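Local coordinates for protein TodX (Pseudomonas putida, PDB 3BS0) that transports toluene, and probably other aromatic hydrocarbons, across the bacterial outer membrane as a beta-barrel channel of the FadL family, at residues A[51-56]-A[420-425]; A[81-86]-A[98-103]; A[130-135]-A[160-165]; A[247-252]-A[269-274]. All coordinates share one frame; numbering follows the deposited sequence.

Interaction 1: residues A[51-56]-A[420-425]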
loop_
_atom_site.group_PDB
_atom_site.type_symbol
_atom_site.label_atom_id
_atom_site.label_comp_id
_atom_site.label_asym_id
_atom_site.label_seq_id
_atom_site.Cartn_x
_atom_site.Cartn_y
_atom_site.Cartn_z
ATOM N N ASP A 51 -6.634 -5.531 9.242
ATOM C CA ASP A 51 -5.555 -5.847 8.311
ATOM C C ASP A 51 -4.214 -5.797 9.045
ATOM O O ASP A 51 -3.930 -4.819 9.742
ATOM C CB ASP A 51 -5.561 -4.817 7.176
ATOM C CG ASP A 51 -5.001 -5.357 5.878
ATOM O OD1 ASP A 51 -3.769 -5.556 5.779
ATOM O OD2 ASP A 51 -5.800 -5.584 4.946
ATOM N N VAL A 52 -3.405 -6.850 8.913
ATOM C CA VAL A 52 -2.080 -6.881 9.534
ATOM C C VAL A 52 -1.051 -7.239 8.479
ATOM O O VAL A 52 -1.163 -8.277 7.834
ATOM C CB VAL A 52 -1.950 -7.926 10.663
ATOM C CG1 VAL A 52 -1.433 -7.242 11.916
ATOM C CG2 VAL A 52 -3.270 -8.615 10.922
ATOM N N VAL A 53 -0.041 -6.387 8.327
ATOM C CA VAL A 53 1.005 -6.602 7.341
ATOM C C VAL A 53 2.396 -6.826 7.923
ATOM O O VAL A 53 3.127 -5.877 8.193
ATOM C CB VAL A 53 1.085 -5.414 6.363
ATOM C CG1 VAL A 53 2.082 -5.724 5.243
ATOM C CG2 VAL A 53 -0.309 -5.112 5.799
ATOM N N THR A 54 2.757 -8.092 8.101
ATOM C CA THR A 54 4.070 -8.468 8.612
ATOM C C THR A 54 5.064 -8.251 7.473
ATOM O O THR A 54 4.714 -8.417 6.311
ATOM C CB THR A 54 4.114 -9.971 8.988
ATOM O OG1 THR A 54 3.220 -10.227 10.078
ATOM C CG2 THR A 54 5.537 -10.387 9.369
ATOM N N THR A 55 6.298 -7.881 7.797
ATOM C CA THR A 55 7.320 -7.682 6.766
ATOM C C THR A 55 8.689 -8.176 7.204
ATOM O O THR A 55 9.139 -7.875 8.314
ATOM C CB THR A 55 7.468 -6.202 6.371
ATOM O OG1 THR A 55 6.420 -5.839 5.462
ATOM C CG2 THR A 55 8.825 -5.956 5.714
ATOM N N ASP A 56 9.345 -8.953 6.348
ATOM C CA ASP A 56 10.674 -9.405 6.697
ATOM C C ASP A 56 11.701 -8.924 5.680
ATOM O O ASP A 56 11.604 -9.189 4.475
ATOM C CB ASP A 56 10.738 -10.921 6.847
ATOM C CG ASP A 56 11.820 -11.346 7.824
ATOM O OD1 ASP A 56 11.829 -10.801 8.952
ATOM O OD2 ASP A 56 12.653 -12.212 7.482
ATOM N N HIS A 420 13.791 -9.661 0.741
ATOM C CA HIS A 420 12.512 -9.179 1.249
ATOM C C HIS A 420 11.272 -10.022 0.933
ATOM O O HIS A 420 10.966 -10.293 -0.231
ATOM C CB HIS A 420 12.366 -7.729 0.734
ATOM C CG HIS A 420 10.988 -7.175 0.813
ATOM N ND1 HIS A 420 10.165 -7.369 1.899
ATOM C CD2 HIS A 420 10.296 -6.401 -0.052
ATOM C CE1 HIS A 420 9.021 -6.741 1.699
ATOM N NE2 HIS A 420 9.076 -6.143 0.523
ATOM N N SER A 421 10.564 -10.428 1.985
ATOM C CA SER A 421 9.338 -11.218 1.842
ATOM C C SER A 421 8.249 -10.561 2.682
ATOM O O SER A 421 8.537 -9.679 3.494
ATOM C CB SER A 421 9.555 -12.670 2.305
ATOM O OG SER A 421 9.521 -12.797 3.716
ATOM N N GLN A 422 7.005 -10.989 2.506
ATOM C CA GLN A 422 5.916 -10.376 3.256
ATOM C C GLN A 422 4.649 -11.212 3.364
ATOM O O GLN A 422 4.167 -11.719 2.366
ATOM C CB GLN A 422 5.569 -9.046 2.608
ATOM C CG GLN A 422 4.633 -8.195 3.402
ATOM C CD GLN A 422 3.895 -7.195 2.534
ATOM O OE1 GLN A 422 2.942 -7.549 1.819
ATOM N NE2 GLN A 422 4.337 -5.940 2.576
ATOM N N ILE A 423 4.114 -11.333 4.580
ATOM C CA ILE A 423 2.873 -12.076 4.869
ATOM C C ILE A 423 1.696 -11.103 5.049
ATOM O O ILE A 423 1.888 -9.936 5.379
ATOM C CB ILE A 423 3.006 -12.905 6.176
ATOM C CG1 ILE A 423 4.007 -14.054 5.983
ATOM C CG2 ILE A 423 1.664 -13.457 6.584
ATOM C CD1 ILE A 423 4.383 -14.767 7.280
ATOM N N ASN A 424 0.473 -11.589 4.848
ATOM C CA ASN A 424 -0.709 -10.746 4.986
ATOM C C ASN A 424 -1.957 -11.410 5.550
ATOM O O ASN A 424 -2.498 -12.338 4.960
ATOM C CB ASN A 424 -1.052 -10.121 3.644
ATOM C CG ASN A 424 -0.609 -8.691 3.560
ATOM O OD1 ASN A 424 0.572 -8.379 3.765
ATOM N ND2 ASN A 424 -1.555 -7.795 3.265
ATOM N N ALA A 425 -2.427 -10.909 6.685
ATOM C CA ALA A 425 -3.622 -11.447 7.304
ATOM C C ALA A 425 -4.731 -10.409 7.274
ATOM O O ALA A 425 -4.520 -9.252 7.648
ATOM C CB ALA A 425 -3.327 -11.843 8.730
#
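Val52 to Asp56 run antiparallel to Ser421 to Ala425, with the short strand axes 4.9 Å apart at closest and 162° between their directions. The pairing closes the FadL-type beta barrel by joining its first strand, 44-60, to its last, 417-433. At one end Val52 N bonds to Ala425 O at 2.9 Å and Ala425 N answers to Val52 O; at the other, Ser421 N reaches Asp56 O at 3.0 Å and Asp56 N returns to Ser421 O. The two bonds between Thr54 and Ile423 are weak.

One face carries Val52, Ala425, Asp56 and Ser421. Val52 turns CG2 onto Ala425 CB at 3.9 Å, and Ser421 OG sits 3.8 Å from Asp56 CB. The Asp56 carboxylate is engaged outside the two segments, by a hydrogen bond with Ser70 and a salt bridge to Arg401 of the neighbouring strand 390-405.

On the other face Val53 holds CG1 anti to its backbone N (chi1 -174°), and this methyl packs 3.6 Å from Gln422 CD. Asn424 lies alongside Val53, pointing the same way, and also touches Glu7 of the N-terminal region, consistent with this face lining the barrel interior, which the N-terminal segment plugs in the family. The methyl of Thr55 crosses toward the His420 ring. With CG anti to the backbone N (chi1 164°), that ring presents its edge to a main-chain carbonyl: Asp56 O lies in the ring plane and takes a weak hydrogen bond from His420 ND1 at 3.5 Å.

Interaction 2: residues A[81-86]-A[98-103]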
loop_
_atom_site.group_PDB
_atom_site.type_symbol
_atom_site.label_atom_id
_atom_site.label_comp_id
_atom_site.label_asym_id
_atom_site.label_seq_id
_atom_site.Cartn_x
_atom_site.Cartn_y
_atom_site.Cartn_z
ATOM N N GLY A 81 -4.684 -2.280 10.594
ATOM C CA GLY A 81 -5.601 -1.319 10.025
ATOM C C GLY A 81 -7.035 -1.792 10.148
ATOM O O GLY A 81 -7.365 -2.905 9.745
ATOM N N PRO A 82 -7.915 -0.968 10.719
ATOM C CA PRO A 82 -9.314 -1.362 10.868
ATOM C C PRO A 82 -10.069 -1.123 9.558
ATOM O O PRO A 82 -9.624 -0.340 8.706
ATOM C CB PRO A 82 -9.796 -0.446 11.977
ATOM C CG PRO A 82 -9.079 0.842 11.643
ATOM C CD PRO A 82 -7.669 0.350 11.339
ATOM N N GLN A 83 -11.200 -1.807 9.391
ATOM C CA GLN A 83 -11.992 -1.631 8.187
ATOM C C GLN A 83 -13.463 -1.728 8.544
ATOM O O GLN A 83 -13.961 -2.781 8.947
ATOM C CB GLN A 83 -11.592 -2.661 7.131
ATOM C CG GLN A 83 -10.125 -3.105 7.271
ATOM C CD GLN A 83 -9.442 -3.397 5.947
ATOM O OE1 GLN A 83 -9.916 -4.217 5.152
ATOM N NE2 GLN A 83 -8.312 -2.727 5.704
ATOM N N LEU A 84 -14.134 -0.583 8.434
ATOM C CA LEU A 84 -15.557 -0.453 8.712
ATOM C C LEU A 84 -16.290 -0.059 7.433
ATOM O O LEU A 84 -15.799 0.741 6.645
ATOM C CB LEU A 84 -15.782 0.621 9.762
ATOM C CG LEU A 84 -15.867 0.162 11.204
ATOM C CD1 LEU A 84 -15.500 1.318 12.117
ATOM C CD2 LEU A 84 -17.270 -0.346 11.488
ATOM N N SER A 85 -17.467 -0.629 7.224
ATOM C CA SER A 85 -18.238 -0.300 6.033
ATOM C C SER A 85 -19.635 -0.865 6.102
ATOM O O SER A 85 -19.885 -1.904 6.737
ATOM C CB SER A 85 -17.537 -0.809 4.768
ATOM O OG SER A 85 -17.523 -2.223 4.703
ATOM N N TYR A 86 -20.545 -0.163 5.441
ATOM C CA TYR A 86 -21.940 -0.557 5.401
ATOM C C TYR A 86 -22.490 -0.391 3.988
ATOM O O TYR A 86 -22.259 0.625 3.330
ATOM C CB TYR A 86 -22.737 0.314 6.375
ATOM C CG TYR A 86 -24.176 -0.086 6.543
ATOM C CD1 TYR A 86 -24.526 -1.204 7.290
ATOM C CD2 TYR A 86 -25.196 0.671 5.970
ATOM C CE1 TYR A 86 -25.862 -1.558 7.471
ATOM C CE2 TYR A 86 -26.536 0.332 6.139
ATOM C CZ TYR A 86 -26.868 -0.778 6.892
ATOM O OH TYR A 86 -28.202 -1.096 7.084
ATOM N N GLY A 98 -17.680 3.577 3.729
ATOM C CA GLY A 98 -16.783 2.866 4.615
ATOM C C GLY A 98 -15.445 3.555 4.780
ATOM O O GLY A 98 -15.119 4.498 4.064
ATOM N N LEU A 99 -14.661 3.078 5.736
ATOM C CA LEU A 99 -13.334 3.617 6.012
ATOM C C LEU A 99 -12.365 2.438 5.857
ATOM O O LEU A 99 -12.512 1.401 6.518
ATOM C CB LEU A 99 -13.291 4.163 7.446
ATOM C CG LEU A 99 -14.467 5.074 7.849
ATOM C CD1 LEU A 99 -14.707 4.972 9.340
ATOM C CD2 LEU A 99 -14.185 6.523 7.450
ATOM N N PHE A 100 -11.386 2.571 4.975
ATOM C CA PHE A 100 -10.456 1.479 4.783
ATOM C C PHE A 100 -9.020 1.860 5.025
ATOM O O PHE A 100 -8.357 2.444 4.167
ATOM C CB PHE A 100 -10.625 0.874 3.392
ATOM C CG PHE A 100 -11.940 0.178 3.209
ATOM C CD1 PHE A 100 -13.080 0.898 2.898
ATOM C CD2 PHE A 100 -12.054 -1.194 3.428
ATOM C CE1 PHE A 100 -14.311 0.269 2.811
ATOM C CE2 PHE A 100 -13.284 -1.833 3.347
ATOM C CZ PHE A 100 -14.413 -1.100 3.040
ATOM N N VAL A 101 -8.569 1.500 6.226
ATOM C CA VAL A 101 -7.221 1.744 6.718
ATOM C C VAL A 101 -6.254 0.716 6.155
ATOM O O VAL A 101 -6.616 -0.438 5.932
ATOM C CB VAL A 101 -7.182 1.649 8.262
ATOM C CG1 VAL A 101 -5.749 1.736 8.764
ATOM C CG2 VAL A 101 -8.036 2.762 8.878
ATOM N N SER A 102 -5.017 1.142 5.926
ATOM C CA SER A 102 -4.005 0.243 5.408
ATOM C C SER A 102 -2.609 0.829 5.483
ATOM O O SER A 102 -2.428 2.041 5.448
ATOM C CB SER A 102 -4.314 -0.114 3.953
ATOM O OG SER A 102 -4.261 1.036 3.125
ATOM N N SER A 103 -1.628 -0.052 5.608
ATOM C CA SER A 103 -0.240 0.351 5.622
ATOM C C SER A 103 0.149 0.148 4.169
ATOM O O SER A 103 -0.621 -0.419 3.393
ATOM C CB SER A 103 0.588 -0.580 6.500
ATOM O OG SER A 103 1.686 -1.115 5.772
#
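Gln83 and Phe100 face each other as a non-hydrogen-bonded pair in the beta hairpin of strands 80-90 and 93-108, the second and third staves of the barrel wall. In FadL relatives the third strand is kinked to give a lateral opening, and strand 93-108 is likewise interrupted along its length.

Backbone hydrogen bonds set the register. Leu99 N gives to Leu84 O at 2.8 Å, and Leu84 N gives back to Leu99 O at 3.2 Å. Farther along, Val101 N meets Pro82 O almost head-on at 3.3 Å.

Apolar packing forms two groups. Val101 meets the CD side of Pro82, its CB 3.4 Å from Pro82 CD, while its CG1 rests on Gly81 CA. On the face of Gln83, Ser85 and Phe100, the phenyl CG is anti to the carbonyl carbon (chi1 -67°). The ring spans both partners, with CZ 3.6 Å from Ser85 CB and CD2 4.0 Å from Gln83 CB. Ile31 and Pro138 also touch this ring. An alanine in place of Phe100 would probably open a gap between the strand and Ile31, leaving Ser85 CB and Gln83 CB without the ring against which they pack.

Polar side chains complete the contact. Ser85 OG forms a hydrogen bond with Asn27 ND2, a partner beyond the hairpin. The bent chain of Gln83 crosses Phe100 at about a right angle, its amide plane turned 78° from the ring. At its tip, Gln83 NE2 makes a weak, strongly bent hydrogen bond to Val101 O at 2.9 Å, with 125° at the hydrogen.

Interaction 3: residues A[130-135]-A[160-165]. With C8E ((hydroxyethyloxy)tri(ethyloxy)octane), chain D.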
loop_
_atom_site.group_PDB
_atom_site.type_symbol
_atom_site.label_atom_id
_atom_site.label_comp_id
_atom_site.label_asym_id
_atom_site.label_seq_id
_atom_site.Cartn_x
_atom_site.Cartn_y
_atom_site.Cartn_z
ATOM N N SER A 130 10.469 3.417 8.495
ATOM C CA SER A 130 9.535 3.910 7.524
ATOM C C SER A 130 8.126 3.508 7.899
ATOM O O SER A 130 7.927 2.513 8.573
ATOM C CB SER A 130 9.875 3.284 6.180
ATOM O OG SER A 130 9.992 4.259 5.183
ATOM N N ARG A 131 7.152 4.286 7.448
ATOM C CA ARG A 131 5.758 3.967 7.688
ATOM C C ARG A 131 4.848 4.829 6.846
ATOM O O ARG A 131 4.843 6.047 6.988
ATOM C CB ARG A 131 5.374 4.159 9.145
ATOM C CG ARG A 131 3.883 3.991 9.362
ATOM C CD ARG A 131 3.530 2.632 9.905
ATOM N NE ARG A 131 3.785 2.557 11.341
ATOM C CZ ARG A 131 3.335 3.440 12.232
ATOM N NH1 ARG A 131 2.603 4.481 11.838
ATOM N NH2 ARG A 131 3.611 3.283 13.523
ATOM N N LEU A 132 4.077 4.199 5.968
ATOM C CA LEU A 132 3.145 4.938 5.143
ATOM C C LEU A 132 1.767 4.418 5.501
ATOM O O LEU A 132 1.547 3.207 5.549
ATOM C CB LEU A 132 3.411 4.699 3.665
ATOM C CG LEU A 132 2.521 5.544 2.753
ATOM C CD1 LEU A 132 3.092 6.948 2.612
ATOM C CD2 LEU A 132 2.446 4.905 1.413
ATOM N N ILE A 133 0.845 5.330 5.786
ATOM C CA ILE A 133 -0.507 4.934 6.140
ATOM C C ILE A 133 -1.468 5.651 5.211
ATOM O O ILE A 133 -1.362 6.858 4.992
ATOM C CB ILE A 133 -0.810 5.267 7.591
ATOM C CG1 ILE A 133 0.296 4.699 8.466
ATOM C CG2 ILE A 133 -2.130 4.631 8.001
ATOM C CD1 ILE A 133 0.110 4.924 9.939
ATOM N N VAL A 134 -2.396 4.889 4.654
ATOM C CA VAL A 134 -3.355 5.414 3.707
ATOM C C VAL A 134 -4.757 5.018 4.075
ATOM O O VAL A 134 -5.076 3.831 4.141
ATOM C CB VAL A 134 -3.108 4.851 2.315
ATOM C CG1 VAL A 134 -4.108 5.436 1.336
ATOM C CG2 VAL A 134 -1.675 5.116 1.894
ATOM N N LEU A 135 -5.597 6.006 4.322
ATOM C CA LEU A 135 -6.976 5.716 4.635
ATOM C C LEU A 135 -7.777 6.018 3.389
ATOM O O LEU A 135 -7.492 6.967 2.671
ATOM C CB LEU A 135 -7.470 6.575 5.797
ATOM C CG LEU A 135 -8.990 6.753 5.889
ATOM C CD1 LEU A 135 -9.417 6.680 7.331
ATOM C CD2 LEU A 135 -9.398 8.083 5.256
ATOM N N THR A 160 -3.264 10.274 3.550
ATOM C CA THR A 160 -1.972 9.611 3.619
ATOM C C THR A 160 -1.089 10.269 4.634
ATOM O O THR A 160 -1.053 11.484 4.740
ATOM C CB THR A 160 -1.220 9.656 2.279
ATOM O OG1 THR A 160 -2.113 10.039 1.227
ATOM C CG2 THR A 160 -0.649 8.293 1.963
ATOM N N SER A 161 -0.375 9.452 5.380
ATOM C CA SER A 161 0.545 9.939 6.385
ATOM C C SER A 161 1.893 9.246 6.106
ATOM O O SER A 161 1.941 8.074 5.692
ATOM C CB SER A 161 0.008 9.579 7.776
ATOM O OG SER A 161 0.843 10.064 8.814
ATOM N N LEU A 162 2.984 9.975 6.297
ATOM C CA LEU A 162 4.306 9.412 6.069
ATOM C C LEU A 162 5.259 9.652 7.210
ATOM O O LEU A 162 5.576 10.791 7.515
ATOM C CB LEU A 162 4.973 9.972 4.811
ATOM C CG LEU A 162 6.447 9.528 4.821
ATOM C CD1 LEU A 162 6.474 8.008 4.776
ATOM C CD2 LEU A 162 7.270 10.113 3.663
ATOM N N ASN A 163 5.710 8.570 7.836
ATOM C CA ASN A 163 6.701 8.644 8.901
ATOM C C ASN A 163 8.013 8.168 8.291
ATOM O O ASN A 163 8.063 7.163 7.579
ATOM C CB ASN A 163 6.308 7.769 10.091
ATOM C CG ASN A 163 5.192 8.384 10.902
ATOM O OD1 ASN A 163 5.360 9.442 11.497
ATOM N ND2 ASN A 163 4.038 7.729 10.922
ATOM N N LEU A 164 9.076 8.914 8.558
ATOM C CA LEU A 164 10.377 8.601 8.019
ATOM C C LEU A 164 11.479 8.899 9.028
ATOM O O LEU A 164 11.417 9.864 9.781
ATOM C CB LEU A 164 10.613 9.444 6.768
ATOM C CG LEU A 164 11.277 8.863 5.527
ATOM C CD1 LEU A 164 11.824 10.011 4.692
ATOM C CD2 LEU A 164 12.384 7.927 5.918
ATOM N N GLU A 165 12.496 8.055 9.010
ATOM C CA GLU A 165 13.669 8.182 9.850
ATOM C C GLU A 165 14.688 7.636 8.833
ATOM O O GLU A 165 14.627 6.459 8.471
ATOM C CB GLU A 165 13.510 7.270 11.076
ATOM C CG GLU A 165 13.927 7.870 12.440
ATOM C CD GLU A 165 13.333 9.258 12.738
ATOM O OE1 GLU A 165 12.089 9.439 12.630
ATOM O OE2 GLU A 165 14.130 10.165 13.100
HETATM C C1 C8E D . 2.700 6.332 -2.623
HETATM C C2 C8E D . 3.906 6.257 -1.797
HETATM C C3 C8E D . 4.731 7.464 -1.719
HETATM C C4 C8E D . 5.564 7.258 -0.587
HETATM C C5 C8E D . 6.751 8.033 -0.694
HETATM C C6 C8E D . 7.566 7.762 0.463
HETATM C C7 C8E D . 8.868 8.008 -0.249
HETATM C C8 C8E D . 9.161 9.413 -0.547
HETATM O O9 C8E D . 10.392 10.057 -0.332
HETATM C C10 C8E D . 10.809 10.071 1.091
HETATM C C11 C8E D . 12.143 10.878 1.064
HETATM O O12 C8E D . 12.014 12.371 1.421
HETATM C C13 C8E D . 12.872 12.626 2.576
HETATM C C14 C8E D . 14.441 12.542 2.441
HETATM O O15 C8E D . 15.318 13.108 1.381
HETATM C C16 C8E D . 15.437 12.123 0.266
HETATM C C17 C8E D . 16.567 11.079 0.430
HETATM O O18 C8E D . 17.611 10.756 -0.493
HETATM C C19 C8E D . 17.175 9.714 -1.421
HETATM C C20 C8E D . 17.767 8.271 -1.610
HETATM O O21 C8E D . 18.609 8.054 -2.738
#
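Leu132 reaches across the strand pair to Thr160 and Leu162. Its CG stands anti to the backbone N (chi1 -175°), and the next torsion (chi2 82°) turns CD1 toward the partner strand. There CD1 lies 4.0 Å from Thr160 CG2 and also meets Leu162 CD1. The other branch, Leu132 CD2, meets C2 of the bound C8E detergent at 3.8 Å. Leu162 divides its methyls in a similar way, with CD1 over Arg131 O and CD2 against the detergent tail 4.0 Å from its C6. Leu164 CD1 approaches C13 of the same molecule at 3.5 Å. Val134 and Thr160 lie side by side on this face, their CG2 methyls in contact.

Arg131 and Asn163 project from the other face, side by side and pointing the same way. The arginine chain bends at chi2 (100°), which places CD, and again at chi3; NH1 lies 3.7 Å from Asn163 ND2, the two flat groups nearly perpendicular. Asn163 N gives a nearly straight hydrogen bond to Arg131 O at 2.8 Å. The arrangement is that of an antiparallel barrel hairpin, 129-143 with 151-169, whose leucine face contacts a bound detergent, consistent with a passage for hydrophobic substrates.

Interaction 4: residues A[247-252]-A[269-274]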
loop_
_atom_site.group_PDB
_atom_site.type_symbol
_atom_site.label_atom_id
_atom_site.label_comp_id
_atom_site.label_asym_id
_atom_site.label_seq_id
_atom_site.Cartn_x
_atom_site.Cartn_y
_atom_site.Cartn_z
ATOM N N ASP A 247 0.622 17.530 -2.154
ATOM C CA ASP A 247 1.953 17.229 -1.658
ATOM C C ASP A 247 1.819 16.723 -0.230
ATOM O O ASP A 247 0.896 17.115 0.481
ATOM C CB ASP A 247 2.817 18.500 -1.630
ATOM C CG ASP A 247 2.932 19.171 -2.988
ATOM O OD1 ASP A 247 3.269 18.478 -3.977
ATOM O OD2 ASP A 247 2.699 20.397 -3.064
ATOM N N LEU A 248 2.711 15.839 0.195
ATOM C CA LEU A 248 2.665 15.410 1.576
ATOM C C LEU A 248 3.440 16.541 2.234
ATOM O O LEU A 248 4.513 16.909 1.755
ATOM C CB LEU A 248 3.427 14.106 1.803
ATOM C CG LEU A 248 2.893 12.752 1.362
ATOM C CD1 LEU A 248 3.714 11.668 2.082
ATOM C CD2 LEU A 248 1.422 12.618 1.698
ATOM N N GLU A 249 2.901 17.109 3.307
ATOM C CA GLU A 249 3.593 18.196 3.990
ATOM C C GLU A 249 3.498 18.101 5.508
ATOM O O GLU A 249 2.479 17.699 6.067
ATOM C CB GLU A 249 3.066 19.558 3.524
ATOM C CG GLU A 249 4.095 20.653 3.724
ATOM C CD GLU A 249 3.726 21.954 3.054
ATOM O OE1 GLU A 249 3.182 21.900 1.930
ATOM O OE2 GLU A 249 3.991 23.028 3.645
ATOM N N GLY A 250 4.579 18.469 6.176
ATOM C CA GLY A 250 4.586 18.406 7.615
ATOM C C GLY A 250 5.916 18.871 8.155
ATOM O O GLY A 250 6.707 19.507 7.463
ATOM N N LYS A 251 6.166 18.538 9.408
ATOM C CA LYS A 251 7.396 18.925 10.054
ATOM C C LYS A 251 8.440 17.826 9.898
ATOM O O LYS A 251 8.113 16.634 9.899
ATOM C CB LYS A 251 7.131 19.218 11.539
ATOM C CG LYS A 251 6.130 20.345 11.784
ATOM C CD LYS A 251 6.391 21.532 10.851
ATOM C CE LYS A 251 6.039 22.878 11.500
ATOM N NZ LYS A 251 6.725 24.021 10.791
ATOM N N ALA A 252 9.693 18.245 9.760
ATOM C CA ALA A 252 10.801 17.330 9.589
ATOM C C ALA A 252 12.037 17.945 10.198
ATOM O O ALA A 252 12.188 19.162 10.228
ATOM C CB ALA A 252 11.033 17.067 8.113
ATOM N N ASP A 269 10.021 22.820 7.340
ATOM C CA ASP A 269 8.936 22.227 6.592
ATOM C C ASP A 269 9.510 21.274 5.539
ATOM O O ASP A 269 10.635 21.460 5.067
ATOM C CB ASP A 269 8.130 23.327 5.896
ATOM C CG ASP A 269 6.983 22.772 5.083
ATOM O OD1 ASP A 269 5.961 22.375 5.691
ATOM O OD2 ASP A 269 7.109 22.716 3.838
ATOM N N ILE A 270 8.741 20.248 5.190
ATOM C CA ILE A 270 9.171 19.301 4.180
ATOM C C ILE A 270 7.971 18.934 3.361
ATOM O O ILE A 270 6.868 18.771 3.887
ATOM C CB ILE A 270 9.788 18.012 4.780
ATOM C CG1 ILE A 270 10.593 17.281 3.705
ATOM C CG2 ILE A 270 8.706 17.082 5.311
ATOM C CD1 ILE A 270 11.491 16.173 4.251
ATOM N N ARG A 271 8.189 18.841 2.059
ATOM C CA ARG A 271 7.150 18.487 1.123
ATOM C C ARG A 271 7.690 17.406 0.227
ATOM O O ARG A 271 8.794 17.515 -0.306
ATOM C CB ARG A 271 6.753 19.682 0.247
ATOM C CG ARG A 271 6.048 20.799 0.960
ATOM C CD ARG A 271 5.811 21.947 0.008
ATOM N NE ARG A 271 6.933 22.887 -0.031
ATOM C CZ ARG A 271 7.210 23.670 -1.071
ATOM N NH1 ARG A 271 6.452 23.627 -2.163
ATOM N NH2 ARG A 271 8.240 24.498 -1.017
ATOM N N VAL A 272 6.902 16.355 0.085
ATOM C CA VAL A 272 7.243 15.253 -0.778
ATOM C C VAL A 272 6.296 15.504 -1.934
ATOM O O VAL A 272 5.126 15.151 -1.883
ATOM C CB VAL A 272 6.962 13.913 -0.084
ATOM C CG1 VAL A 272 7.266 12.765 -1.014
ATOM C CG2 VAL A 272 7.830 13.793 1.157
ATOM N N LYS A 273 6.809 16.157 -2.970
ATOM C CA LYS A 273 6.010 16.510 -4.142
ATOM C C LYS A 273 5.703 15.383 -5.119
ATOM O O LYS A 273 6.128 14.243 -4.955
ATOM C CB LYS A 273 6.683 17.648 -4.915
ATOM C CG LYS A 273 6.679 18.985 -4.210
ATOM C CD LYS A 273 7.470 19.987 -5.018
ATOM C CE LYS A 273 7.096 21.419 -4.691
ATOM N NZ LYS A 273 7.812 22.368 -5.592
ATOM N N ASN A 274 4.946 15.752 -6.143
ATOM C CA ASN A 274 4.508 14.887 -7.234
ATOM C C ASN A 274 4.597 13.361 -7.189
ATOM O O ASN A 274 5.620 12.752 -7.525
ATOM C CB ASN A 274 5.152 15.371 -8.527
ATOM C CG ASN A 274 4.949 16.850 -8.743
ATOM O OD1 ASN A 274 3.821 17.316 -8.921
ATOM N ND2 ASN A 274 6.043 17.606 -8.716
#
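Glu249 and Arg271 pair across an antiparallel ladder with their side chains alongside each other. The backbone is fixed around them by bonds from Val272 N to Leu248 O at 3.0 Å and from Ile270 N to Gly250 O at 3.1 Å, each answered in the reverse direction.

The Glu249 chain is extended, with CG anti to the backbone N (chi1 -156°). CB faces Ile270 O and Arg271 CG, near van der Waals distance of both. CG comes up against Ile270 O at 3.4 Å and also borders Asp269 OD1. CD packs on Arg271 CG at 3.3 Å. At the tip the two oxygens part: OE1 lies beside the aliphatic Arg271 CG and CD, with Arg271 NE 4.3 Å away, beyond a salt bridge. Glu249 OE2 turns to the carboxylate of Asp269 and lies 2.9 Å from Asp269 OD1, bringing two acceptors together. Arg271 NE, in a long salt bridge to Asp269 OD2 at 3.9 Å, would probably offset part of this negative charge. An alanine at Glu249 would probably leave the CG and CD of Arg271 without the carboxylate beside them and freer to turn.

The other face is apolar. Leu248 CB meets Val272 CB, and Ala252 CB packs on Ile270 CG2 at 3.6 Å. Val272 also touches a bound C8E. This two-faced ladder belongs to hairpin 244-257/263-272; its apolar side faces the strand 151-169 leucines and the bound detergent, probably as part of the extracellular insertions that cap the barrel in FadL-type proteins.

From the N terminus, strand 44-60 comes first, and its partner in interaction 1 waits until strand 417-433, so this contact joins the first and last strands and so closes the barrel, and its long loop encloses the other three. Within it, interactions 2, 3 and 4 follow in series, each closing a local hairpin, and none cross. Interaction 2 borders interaction 1 through a probable bond from Asp51 N to Gly81 O, and interaction 3 through one from Val134 N to Ser102 O, making a continuous run of wall. Interaction 4 belongs to the insertion between barrel strands 233-240 and 280-288, and Leu248 packs it against Thr160 and Leu162 of interaction 3.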